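Virulent strain associated lipoprotein (Borreliella spielmanii A14S, PDB 6FZZ) is a pFam54-family outer surface lipoprotein of a Lyme disease agent that probably binds glutathione, as its Borrelia burgdorferi relative does, and may aid host colonisation. Local coordinates at residues E196-E199 / E200-K203. Sequence-based numbering, arbitrary orientation.
Sequences EKQE and ESEK
Ser201 turns its hydroxyl back onto the helix it belongs to: OG donates to the carbonyl oxygen of Gln198, one turn earlier, with 2.6 Å between Ser201 OG and Gln198 O. With chi1 at 71°, OG sits between its own backbone N and carbonyl carbon, which turns it back toward Gln198 O. That oxygen is thus gripped twice, because Glu202 N also donates to Gln198 O at 3.1 Å, and both donors reach it from the same face of the carbonyl plane, tilted only modestly out of it. This is the packed side of the turn, with Ser201 buried and its OG also bonded to Asn118.

On the flank of this packed side, Lys197 and Glu200, three residues apart, run side by side in the same direction and close a salt bridge, Lys197 NZ to Glu200 OE1 at 3.0 Å. The ammonium meets the syn side of that oxygen, 28° out of the carboxylate plane. Glu200 reaches it with an extended chain, whereas Lys197 bends at chi2 (-70°) to come alongside. A water links Gln198 NE2, 3.1 Å away, to Glu202 OE1. The contact is looser on the exposed face, where Glu199 and Lys203 are joined through the backbone by a weak bond, Lys203 N to Glu199 O at 3.3 Å. Lys195 holds both Gln198 OE1 and Glu199, Lys205 pairs with Glu202, and Asp207 with Lys203.

Both segments belong to helix 180-209, in a predicted coiled-coil region of the helical C-terminal part of the lipoprotein. Ser201 packs between Leu151 and Thr154 of helix 138-170 and Leu115 of helix 105-126, while Lys197 touches Ile158 and Glu200 Thr154 on the former, and Gln198 touches Thr111 and Thr114 and Glu202 Asn118 on the latter.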
ATOM      1  N   GLU A 196      -5.204  -8.819  -7.726  1.00 26.19           N
ATOM      2  CA  GLU A 196      -4.536  -8.784  -9.009  1.00 31.31           C
ATOM      3  C   GLU A 196      -3.383  -7.796  -9.019  1.00 30.71           C
ATOM      4  O   GLU A 196      -2.327  -8.088  -9.573  1.00 26.48           O
ATOM      5  CB  GLU A 196      -5.494  -8.449 -10.146  1.00 34.28           C
ATOM      6  CG  GLU A 196      -6.468  -9.607 -10.384  1.00 41.35           C
ATOM      7  CD  GLU A 196      -7.251  -9.489 -11.667  1.00 53.56           C
ATOM      8  OE1 GLU A 196      -7.307  -8.385 -12.280  1.00 56.13           O
ATOM      9  OE2 GLU A 196      -7.791 -10.536 -12.070  1.00 63.55           O
ATOM     10  N   LYS A 197      -3.619  -6.619  -8.457  1.00 26.43           N
ATOM     11  CA  LYS A 197      -2.604  -5.579  -8.429  1.00 26.23           C
ATOM     12  C   LYS A 197      -1.491  -6.019  -7.490  1.00 22.34           C
ATOM     13  O   LYS A 197      -0.331  -5.722  -7.725  1.00 21.98           O
ATOM     14  CB  LYS A 197      -3.218  -4.262  -7.965  1.00 25.01           C
ATOM     15  CG  LYS A 197      -4.175  -3.623  -8.967  1.00 26.31           C
ATOM     16  CD  LYS A 197      -3.445  -3.103 -10.184  1.00 30.79           C
ATOM     17  CE  LYS A 197      -4.324  -3.146 -11.424  1.00 33.76           C
ATOM     18  NZ  LYS A 197      -3.415  -3.101 -12.599  1.00 42.09           N
ATOM     19  N   GLN A 198      -1.830  -6.763  -6.451  1.00 21.83           N
ATOM     20  CA  GLN A 198      -0.846  -7.252  -5.526  1.00 20.93           C
ATOM     21  C   GLN A 198       0.086  -8.260  -6.202  1.00 24.88           C
ATOM     22  O   GLN A 198       1.309  -8.215  -6.038  1.00 17.64           O
ATOM     23  CB  GLN A 198      -1.472  -7.922  -4.318  1.00 23.19           C
ATOM     24  CG  GLN A 198      -0.429  -8.591  -3.419  1.00 22.52           C
ATOM     25  CD  GLN A 198      -0.375 -10.095  -3.581  1.00 27.95           C
ATOM     26  OE1 GLN A 198      -1.417 -10.742  -3.642  1.00 30.94           O
ATOM     27  NE2 GLN A 198       0.819 -10.648  -3.716  1.00 26.38           N
ATOM     28  N   GLU A 199      -0.507  -9.211  -6.928  1.00 21.02           N
ATOM     29  CA  GLU A 199       0.283 -10.122  -7.741  1.00 21.05           C
ATOM     30  C   GLU A 199       1.178  -9.451  -8.784  1.00 21.17           C
ATOM     31  O   GLU A 199       2.323  -9.883  -9.013  1.00 24.47           O
ATOM     32  CB  GLU A 199      -0.630 -11.159  -8.382  1.00 23.08           C
ATOM     33  CG  GLU A 199      -1.166 -12.116  -7.333  1.00 23.45           C
ATOM     34  CD  GLU A 199      -2.188 -13.128  -7.865  1.00 27.65           C
ATOM     35  OE1 GLU A 199      -2.363 -13.236  -9.067  1.00 38.93           O
ATOM     36  OE2 GLU A 199      -2.808 -13.799  -7.055  1.00 29.45           O
ATOM     37  N   GLU A 200       0.623  -8.463  -9.434  1.00 21.63           N
ATOM     38  CA  GLU A 200       1.368  -7.619 -10.346  1.00 24.35           C
ATOM     39  C   GLU A 200       2.582  -6.932  -9.661  1.00 22.42           C
ATOM     40  O   GLU A 200       3.692  -6.948 -10.199  1.00 20.13           O
ATOM     41  CB  GLU A 200       0.402  -6.638 -10.954  1.00 29.38           C
ATOM     42  CG  GLU A 200       0.985  -5.737 -12.010  1.00 40.23           C
ATOM     43  CD  GLU A 200      -0.076  -4.851 -12.664  1.00 46.72           C
ATOM     44  OE1 GLU A 200      -1.302  -5.199 -12.627  1.00 43.17           O
ATOM     45  OE2 GLU A 200       0.378  -3.838 -13.240  1.00 53.77           O
ATOM     46  N   SER A 201       2.400  -6.432  -8.441  1.00 20.09           N
ATOM     47  CA  SER A 201       3.478  -5.798  -7.700  1.00 20.32           C
ATOM     48  C   SER A 201       4.597  -6.741  -7.344  1.00 22.46           C
ATOM     49  O   SER A 201       5.775  -6.374  -7.375  1.00 23.65           O
ATOM     50  CB  SER A 201       2.903  -5.072  -6.454  1.00 19.63           C
ATOM     51  OG  SER A 201       2.471  -6.002  -5.484  1.00 17.43           O
ATOM     52  N   GLU A 202       4.247  -8.000  -7.030  1.00 22.90           N
ATOM     53  CA  GLU A 202       5.222  -9.051  -6.769  1.00 24.67           C
ATOM     54  C   GLU A 202       6.174  -9.274  -7.947  1.00 21.44           C
ATOM     55  O   GLU A 202       7.373  -9.344  -7.758  1.00 20.63           O
ATOM     56  CB  GLU A 202       4.502 -10.370  -6.403  1.00 26.59           C
ATOM     57  CG  GLU A 202       5.386 -11.552  -6.214  1.00 32.50           C
ATOM     58  CD  GLU A 202       6.353 -11.403  -5.062  1.00 36.31           C
ATOM     59  OE1 GLU A 202       5.990 -10.837  -4.030  1.00 35.74           O
ATOM     60  OE2 GLU A 202       7.516 -11.820  -5.211  1.00 44.54           O
ATOM     61  N   LYS A 203       5.620  -9.410  -9.145  1.00 21.26           N
ATOM     62  CA  LYS A 203       6.412  -9.589 -10.369  1.00 21.64           C
ATOM     63  C   LYS A 203       7.265  -8.334 -10.723  1.00 20.68           C
ATOM     64  O   LYS A 203       8.426  -8.458 -11.132  1.00 21.83           O
ATOM     65  CB  LYS A 203       5.440  -9.917 -11.501  1.00 24.81           C
ATOM     66  CG  LYS A 203       6.040 -10.220 -12.872  1.00 27.25           C
ATOM     67  CD  LYS A 203       5.923  -9.080 -13.826  1.00 28.54           C
ATOM     68  CE  LYS A 203       6.192  -9.492 -15.284  1.00 27.01           C
ATOM     69  NZ  LYS A 203       7.523 -10.141 -15.435  1.00 23.88           N
TER
HETATM   70  O   HOH W   1       3.802 -10.259  -3.002  1.00 27.01           O